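Local coordinates for protein TetR family Transcriptional regulator (Streptococcus agalactiae 2603V/R, PDB 3KKC) that probably binds DNA through an N-terminal helix-turn-helix domain and acts as a TetR-family regulator of transcription, at residues E81-E92 with K161-L172. Numbering follows the deposited sequence.
With NI (nickel (II) ion), chain E.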
ATOM      1  N   GLU A  81      22.344  -0.113  12.813  1.00 83.65           N
ATOM      2  CA  GLU A  81      22.271   0.432  11.449  1.00 91.79           C
ATOM      3  C   GLU A  81      23.152  -0.269  10.412  1.00 94.67           C
ATOM      4  O   GLU A  81      22.900  -0.135   9.211  1.00 95.91           O
ATOM      5  CB  GLU A  81      22.528   1.942  11.425  1.00101.45           C
ATOM      6  CG  GLU A  81      23.734   2.382  12.239  1.00112.79           C
ATOM      7  CD  GLU A  81      23.330   3.163  13.477  1.00116.48           C
ATOM      8  OE1 GLU A  81      23.766   2.799  14.596  1.00116.88           O
ATOM      9  OE2 GLU A  81      22.565   4.141  13.319  1.00115.74           O
ATOM     10  N   GLU A  82      24.178  -1.003  10.855  1.00 91.22           N
ATOM     11  CA  GLU A  82      24.864  -1.933   9.955  1.00 85.96           C
ATOM     12  C   GLU A  82      23.852  -2.996   9.493  1.00 78.96           C
ATOM     13  O   GLU A  82      23.783  -3.363   8.317  1.00 80.73           O
ATOM     14  CB  GLU A  82      26.061  -2.595  10.645  1.00 89.23           C
ATOM     15  CG  GLU A  82      27.279  -1.690  10.815  1.00 94.36           C
ATOM     16  CD  GLU A  82      28.502  -2.400  11.413  1.00 98.34           C
ATOM     17  OE1 GLU A  82      29.545  -1.734  11.613  1.00 97.57           O
ATOM     18  OE2 GLU A  82      28.429  -3.618  11.679  1.00100.35           O
ATOM     19  N   TYR A  83      23.074  -3.474  10.453  1.00 65.63           N
ATOM     20  CA  TYR A  83      21.996  -4.427  10.246  1.00 64.58           C
ATOM     21  C   TYR A  83      20.932  -3.909   9.247  1.00 70.36           C
ATOM     22  O   TYR A  83      20.508  -4.616   8.325  1.00 72.95           O
ATOM     23  CB  TYR A  83      21.396  -4.673  11.622  1.00 60.79           C
ATOM     24  CG  TYR A  83      20.327  -5.725  11.770  1.00 64.12           C
ATOM     25  CD1 TYR A  83      20.654  -7.028  12.121  1.00 59.71           C
ATOM     26  CD2 TYR A  83      18.972  -5.393  11.633  1.00 66.47           C
ATOM     27  CE1 TYR A  83      19.662  -7.977  12.300  1.00 68.33           C
ATOM     28  CE2 TYR A  83      17.968  -6.334  11.822  1.00 67.85           C
ATOM     29  CZ  TYR A  83      18.315  -7.627  12.146  1.00 72.02           C
ATOM     30  OH  TYR A  83      17.322  -8.569  12.325  1.00 72.03           O
ATOM     31  N   LEU A  84      20.513  -2.667   9.433  1.00 71.34           N
ATOM     32  CA  LEU A  84      19.631  -2.006   8.482  1.00 70.65           C
ATOM     33  C   LEU A  84      20.305  -1.942   7.118  1.00 66.80           C
ATOM     34  O   LEU A  84      19.701  -2.265   6.119  1.00 65.08           O
ATOM     35  CB  LEU A  84      19.268  -0.581   8.963  1.00 73.10           C
ATOM     36  CG  LEU A  84      18.108  -0.430   9.954  1.00 75.06           C
ATOM     37  CD1 LEU A  84      18.282  -1.372  11.114  1.00 78.46           C
ATOM     38  CD2 LEU A  84      17.962   1.005  10.459  1.00 69.41           C
ATOM     39  N   VAL A  85      21.553  -1.495   7.073  1.00 67.89           N
ATOM     40  CA  VAL A  85      22.244  -1.373   5.794  1.00 75.00           C
ATOM     41  C   VAL A  85      22.307  -2.703   5.017  1.00 79.08           C
ATOM     42  O   VAL A  85      22.084  -2.721   3.805  1.00 78.58           O
ATOM     43  CB  VAL A  85      23.667  -0.794   5.960  1.00 75.55           C
ATOM     44  CG1 VAL A  85      24.533  -1.224   4.805  1.00 75.29           C
ATOM     45  CG2 VAL A  85      23.616   0.716   6.053  1.00 71.45           C
ATOM     46  N   HIS A  86      22.602  -3.806   5.710  1.00 78.81           N
ATOM     47  CA  HIS A  86      22.697  -5.128   5.072  1.00 72.80           C
ATOM     48  C   HIS A  86      21.349  -5.524   4.458  1.00 72.06           C
ATOM     49  O   HIS A  86      21.291  -6.053   3.343  1.00 67.42           O
ATOM     50  CB  HIS A  86      23.161  -6.176   6.086  1.00 69.49           C
ATOM     51  CG  HIS A  86      23.016  -7.600   5.622  1.00 78.16           C
ATOM     52  ND1 HIS A  86      22.127  -8.486   6.200  1.00 79.18           N
ATOM     53  CD2 HIS A  86      23.660  -8.297   4.655  1.00 78.79           C
ATOM     54  CE1 HIS A  86      22.227  -9.662   5.607  1.00 74.51           C
ATOM     55  NE2 HIS A  86      23.144  -9.571   4.662  1.00 79.16           N
ATOM     56  N   ILE A  87      20.272  -5.260   5.197  1.00 69.48           N
ATOM     57  CA  ILE A  87      18.935  -5.501   4.684  1.00 69.55           C
ATOM     58  C   ILE A  87      18.723  -4.710   3.400  1.00 69.01           C
ATOM     59  O   ILE A  87      18.407  -5.279   2.359  1.00 70.06           O
ATOM     60  CB  ILE A  87      17.860  -5.130   5.714  1.00 69.46           C
ATOM     61  CG1 ILE A  87      18.148  -5.845   7.034  1.00 66.97           C
ATOM     62  CG2 ILE A  87      16.495  -5.481   5.193  1.00 69.05           C
ATOM     63  CD1 ILE A  87      16.993  -5.891   7.962  1.00 65.15           C
ATOM     64  N   LEU A  88      18.914  -3.400   3.469  1.00 67.51           N
ATOM     65  CA  LEU A  88      18.789  -2.561   2.287  1.00 68.43           C
ATOM     66  C   LEU A  88      19.739  -3.018   1.176  1.00 72.81           C
ATOM     67  O   LEU A  88      19.432  -2.858  -0.003  1.00 75.19           O
ATOM     68  CB  LEU A  88      19.040  -1.086   2.632  1.00 65.37           C
ATOM     69  CG  LEU A  88      17.892  -0.188   3.101  1.00 73.63           C
ATOM     70  CD1 LEU A  88      16.620  -0.972   3.450  1.00 69.80           C
ATOM     71  CD2 LEU A  88      18.340   0.692   4.285  1.00 76.55           C
ATOM     72  N   LYS A  89      20.898  -3.574   1.545  1.00 75.93           N
ATOM     73  CA  LYS A  89      21.883  -3.991   0.545  1.00 79.04           C
ATOM     74  C   LYS A  89      21.251  -5.034  -0.372  1.00 80.48           C
ATOM     75  O   LYS A  89      21.348  -4.945  -1.593  1.00 82.72           O
ATOM     76  CB  LYS A  89      23.137  -4.546   1.211  1.00 84.05           C
ATOM     77  CG  LYS A  89      24.362  -4.603   0.299  1.00 96.74           C
ATOM     78  CD  LYS A  89      25.686  -4.660   1.102  1.00101.34           C
ATOM     79  CE  LYS A  89      25.843  -5.974   1.873  1.00103.54           C
ATOM     80  NZ  LYS A  89      26.847  -5.935   2.997  1.00102.90           N
ATOM     81  N   HIS A  90      20.580  -6.012   0.232  1.00 76.67           N
ATOM     82  CA  HIS A  90      19.899  -7.059  -0.518  1.00 72.02           C
ATOM     83  C   HIS A  90      18.819  -6.558  -1.447  1.00 72.03           C
ATOM     84  O   HIS A  90      18.621  -7.096  -2.530  1.00 75.31           O
ATOM     85  CB  HIS A  90      19.328  -8.100   0.424  1.00 70.04           C
ATOM     86  CG  HIS A  90      20.342  -9.095   0.872  1.00 78.28           C
ATOM     87  ND1 HIS A  90      20.275 -10.428   0.534  1.00 80.93           N
ATOM     88  CD2 HIS A  90      21.479  -8.941   1.586  1.00 82.97           C
ATOM     89  CE1 HIS A  90      21.311 -11.061   1.050  1.00 82.51           C
ATOM     90  NE2 HIS A  90      22.063 -10.180   1.682  1.00 86.95           N
ATOM     91  N   PHE A  91      18.115  -5.519  -1.035  1.00 73.07           N
ATOM     92  CA  PHE A  91      17.041  -5.028  -1.867  1.00 73.50           C
ATOM     93  C   PHE A  91      17.577  -4.361  -3.135  1.00 74.65           C
ATOM     94  O   PHE A  91      17.000  -4.537  -4.215  1.00 82.29           O
ATOM     95  CB  PHE A  91      16.038  -4.164  -1.064  1.00 66.45           C
ATOM     96  CG  PHE A  91      15.021  -4.987  -0.281  1.00 61.45           C
ATOM     97  CD1 PHE A  91      13.850  -5.432  -0.885  1.00 61.29           C
ATOM     98  CD2 PHE A  91      15.248  -5.335   1.046  1.00 61.53           C
ATOM     99  CE1 PHE A  91      12.916  -6.209  -0.181  1.00 61.08           C
ATOM    100  CE2 PHE A  91      14.315  -6.093   1.767  1.00 63.03           C
ATOM    101  CZ  PHE A  91      13.147  -6.540   1.145  1.00 62.12           C
ATOM    102  N   GLU A  92      18.700  -3.655  -3.031  1.00 69.84           N
ATOM    103  CA  GLU A  92      19.171  -2.843  -4.159  1.00 77.47           C
ATOM    104  C   GLU A  92      19.750  -3.662  -5.324  1.00 79.89           C
ATOM    105  O   GLU A  92      19.788  -3.177  -6.468  1.00 79.71           O
ATOM    106  CB  GLU A  92      20.133  -1.717  -3.713  1.00 85.32           C
ATOM    107  CG  GLU A  92      21.538  -2.174  -3.321  1.00 95.43           C
ATOM    108  CD  GLU A  92      22.561  -1.032  -3.255  1.00100.14           C
ATOM    109  OE1 GLU A  92      22.352   0.014  -3.911  1.00101.95           O
ATOM    110  OE2 GLU A  92      23.583  -1.194  -2.549  1.00100.31           O
ATOM    111  N   LYS A 161      18.896   5.824  -7.689  1.00 96.06           N
ATOM    112  CA  LYS A 161      18.656   5.616  -6.264  1.00 97.77           C
ATOM    113  C   LYS A 161      19.850   6.021  -5.415  1.00100.69           C
ATOM    114  O   LYS A 161      21.000   5.774  -5.783  1.00105.64           O
ATOM    115  CB  LYS A 161      18.283   4.160  -5.987  1.00 95.80           C
ATOM    116  CG  LYS A 161      18.520   3.253  -7.170  1.00102.44           C
ATOM    117  CD  LYS A 161      18.365   1.796  -6.784  1.00104.92           C
ATOM    118  CE  LYS A 161      16.916   1.438  -6.553  1.00103.45           C
ATOM    119  NZ  LYS A 161      16.812   0.088  -5.939  1.00103.67           N
HETATM  120  N   MSE A 162      19.570   6.656  -4.282  1.00 97.68           N
HETATM  121  CA  MSE A 162      20.622   7.023  -3.351  1.00 97.75           C
HETATM  122  C   MSE A 162      21.333   5.779  -2.792  1.00 91.36           C
HETATM  123  O   MSE A 162      20.809   4.665  -2.866  1.00 86.48           O
HETATM  124  CB  MSE A 162      20.062   7.917  -2.238  1.00 99.80           C
HETATM  125  CG  MSE A 162      18.663   7.556  -1.780  1.00 98.44           C
HETATM  126 SE   MSE A 162      17.833   8.906  -0.639  0.60 89.84          SE
HETATM  127  CE  MSE A 162      17.438  10.239  -2.006  1.00 68.76           C
ATOM    128  N   THR A 163      22.540   5.970  -2.269  1.00 86.50           N
ATOM    129  CA  THR A 163      23.288   4.861  -1.699  1.00 84.25           C
ATOM    130  C   THR A 163      22.488   4.363  -0.523  1.00 80.37           C
ATOM    131  O   THR A 163      21.758   5.136   0.090  1.00 77.75           O
ATOM    132  CB  THR A 163      24.670   5.313  -1.201  1.00 85.48           C
ATOM    133  OG1 THR A 163      24.506   6.129  -0.030  1.00 90.19           O
ATOM    134  CG2 THR A 163      25.396   6.109  -2.285  1.00 77.89           C
ATOM    135  N   VAL A 164      22.612   3.084  -0.190  1.00 82.99           N
ATOM    136  CA  VAL A 164      21.790   2.566   0.895  1.00 84.63           C
ATOM    137  C   VAL A 164      21.996   3.393   2.157  1.00 86.25           C
ATOM    138  O   VAL A 164      21.047   3.621   2.912  1.00 90.65           O
ATOM    139  CB  VAL A 164      22.048   1.086   1.192  1.00 80.33           C
ATOM    140  CG1 VAL A 164      22.368   0.365  -0.086  1.00 84.48           C
ATOM    141  CG2 VAL A 164      23.162   0.935   2.208  1.00 77.32           C
ATOM    142  N   GLU A 165      23.223   3.856   2.366  1.00 80.50           N
ATOM    143  CA  GLU A 165      23.544   4.633   3.558  1.00 83.68           C
ATOM    144  C   GLU A 165      22.867   6.020   3.573  1.00 78.23           C
ATOM    145  O   GLU A 165      22.363   6.456   4.605  1.00 71.86           O
ATOM    146  CB  GLU A 165      25.066   4.743   3.741  1.00 91.08           C
ATOM    147  CG  GLU A 165      25.849   4.276   2.522  1.00 97.45           C
ATOM    148  CD  GLU A 165      26.404   2.875   2.679  1.00 99.68           C
ATOM    149  OE1 GLU A 165      26.621   2.217   1.639  1.00 99.75           O
ATOM    150  OE2 GLU A 165      26.632   2.443   3.836  1.00100.27           O
ATOM    151  N   ASP A 166      22.864   6.705   2.435  1.00 79.09           N
ATOM    152  CA  ASP A 166      22.070   7.920   2.299  1.00 81.65           C
ATOM    153  C   ASP A 166      20.586   7.700   2.652  1.00 80.71           C
ATOM    154  O   ASP A 166      20.007   8.446   3.432  1.00 80.33           O
ATOM    155  CB  ASP A 166      22.212   8.487   0.886  1.00 87.73           C
ATOM    156  CG  ASP A 166      23.528   9.230   0.691  1.00 92.75           C
ATOM    157  OD1 ASP A 166      24.192   9.501   1.712  1.00 90.02           O
ATOM    158  OD2 ASP A 166      23.892   9.549  -0.465  1.00 95.67           O
ATOM    159  N   LEU A 167      19.969   6.675   2.088  1.00 81.46           N
ATOM    160  CA  LEU A 167      18.561   6.433   2.370  1.00 81.18           C
ATOM    161  C   LEU A 167      18.333   6.094   3.845  1.00 81.71           C
ATOM    162  O   LEU A 167      17.358   6.551   4.455  1.00 82.37           O
ATOM    163  CB  LEU A 167      17.998   5.319   1.478  1.00 77.92           C
ATOM    164  CG  LEU A 167      16.499   5.043   1.666  1.00 76.74           C
ATOM    165  CD1 LEU A 167      15.614   5.668   0.543  1.00 63.07           C
ATOM    166  CD2 LEU A 167      16.229   3.555   1.831  1.00 76.02           C
ATOM    167  N   LEU A 168      19.213   5.280   4.415  1.00 79.87           N
ATOM    168  CA  LEU A 168      19.072   4.919   5.817  1.00 81.09           C
ATOM    169  C   LEU A 168      19.172   6.177   6.678  1.00 83.73           C
ATOM    170  O   LEU A 168      18.545   6.298   7.730  1.00 83.09           O
ATOM    171  CB  LEU A 168      20.155   3.937   6.235  1.00 81.35           C
ATOM    172  CG  LEU A 168      19.993   3.563   7.705  1.00 78.82           C
ATOM    173  CD1 LEU A 168      18.662   2.811   7.925  1.00 70.23           C
ATOM    174  CD2 LEU A 168      21.197   2.770   8.207  1.00 78.25           C
ATOM    175  N   LYS A 169      19.970   7.119   6.197  1.00 81.53           N
ATOM    176  CA  LYS A 169      20.212   8.370   6.885  1.00 82.43           C
ATOM    177  C   LYS A 169      18.973   9.253   6.849  1.00 80.89           C
ATOM    178  O   LYS A 169      18.421   9.627   7.891  1.00 80.16           O
ATOM    179  CB  LYS A 169      21.401   9.083   6.219  1.00 87.30           C
ATOM    180  CG  LYS A 169      21.551  10.561   6.548  1.00 92.56           C
ATOM    181  CD  LYS A 169      22.536  11.241   5.603  1.00 98.57           C
ATOM    182  CE  LYS A 169      22.830  12.674   6.046  1.00102.44           C
ATOM    183  NZ  LYS A 169      23.593  13.438   5.014  1.00103.04           N
ATOM    184  N   TYR A 170      18.558   9.599   5.636  1.00 83.26           N
ATOM    185  CA  TYR A 170      17.395  10.448   5.423  1.00 85.87           C
ATOM    186  C   TYR A 170      16.138   9.868   6.066  1.00 82.88           C
ATOM    187  O   TYR A 170      15.236  10.597   6.450  1.00 89.53           O
ATOM    188  CB  TYR A 170      17.192  10.712   3.931  1.00 87.62           C
ATOM    189  CG  TYR A 170      18.336  11.497   3.344  1.00 92.60           C
ATOM    190  CD1 TYR A 170      18.838  12.609   4.009  1.00 97.13           C
ATOM    191  CD2 TYR A 170      18.922  11.131   2.138  1.00 94.50           C
ATOM    192  CE1 TYR A 170      19.899  13.346   3.489  1.00101.44           C
ATOM    193  CE2 TYR A 170      19.989  11.863   1.603  1.00 96.52           C
ATOM    194  CZ  TYR A 170      20.474  12.974   2.286  1.00101.21           C
ATOM    195  OH  TYR A 170      21.531  13.722   1.782  1.00102.36           O
ATOM    196  N   TYR A 171      16.089   8.560   6.227  1.00 75.78           N
ATOM    197  CA  TYR A 171      14.947   7.981   6.890  1.00 75.48           C
ATOM    198  C   TYR A 171      15.035   8.160   8.406  1.00 77.83           C
ATOM    199  O   TYR A 171      14.062   8.555   9.059  1.00 81.19           O
ATOM    200  CB  TYR A 171      14.790   6.503   6.521  1.00 74.34           C
ATOM    201  CG  TYR A 171      13.782   5.809   7.404  1.00 71.79           C
ATOM    202  CD1 TYR A 171      12.424   5.915   7.163  1.00 67.02           C
ATOM    203  CD2 TYR A 171      14.194   5.091   8.516  1.00 75.73           C
ATOM    204  CE1 TYR A 171      11.497   5.300   7.997  1.00 67.50           C
ATOM    205  CE2 TYR A 171      13.283   4.475   9.344  1.00 75.19           C
ATOM    206  CZ  TYR A 171      11.939   4.577   9.083  1.00 68.83           C
ATOM    207  OH  TYR A 171      11.057   3.945   9.931  1.00 69.18           O
ATOM    208  N   LEU A 172      16.201   7.859   8.962  1.00 79.52           N
ATOM    209  CA  LEU A 172      16.408   7.937  10.403  1.00 76.28           C
ATOM    210  C   LEU A 172      16.257   9.373  10.922  1.00 74.82           C
ATOM    211  O   LEU A 172      15.727   9.598  12.014  1.00 68.59           O
ATOM    212  CB  LEU A 172      17.782   7.376  10.756  1.00 73.51           C
ATOM    213  CG  LEU A 172      17.859   6.026  11.486  1.00 76.25           C
ATOM    214  CD1 LEU A 172      16.523   5.231  11.552  1.00 43.19           C
ATOM    215  CD2 LEU A 172      18.990   5.159  10.920  1.00 71.55           C
TER
HETATM  216 NI    NI E 201      23.725 -10.838   2.881  0.80 71.45          NI
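L168 projects as a knob into a hole formed by E81, L84, V85 and L88, locking together two helices of the all-helical C-terminal domain of this TetR-family protein. The helix axes approach to 9.7 Å, and their N-to-C directions differ by 124°, so the helices run obliquely antiparallel. With its CG anti to the backbone N (chi1 -180°), L168 reaches across and divides its two methyls: CD1 lies against L84, with L84 CB 3.6 Å away, while CD2 lies between E81 CB, 3.6 Å away, and V85 CG2. One turn earlier, V164 packs on L88 and V85, while its CG1 lies against the E92 carboxylate. The backbones are nearest here, with the CA atoms of L88 and V164 6.1 Å apart, and the V164 and V85 side chains cross at about a right angle, V164 CG2 3.6 Å from V85 CG1. L167 adds a methyl against L88 CG and also packs on T151 and W155 of helix 137-157 and on F139 of the second subunit.

Toward solvent the contact is looser and polar. E165 is exposed and brings only its carboxylate end near V85. K161 NZ passes beside the backbone of E92, with E92 OE1 5.9 Å from K161 NZ, too far for a salt bridge, and the lysine makes a cation-pi contact with W155. At the start of helix 164-175, T163 is the N-cap, its OG1 accepting a nearly straight bond (168°) from D166 N. Helix 80-93 turns a different side to the nickel ion, which H86 and H90 bind together with H70, so the same helix joins the metal site to the leucine-rich packing. At the nickel, H86 NE2 is the ligand atom, 2.3 Å from the metal.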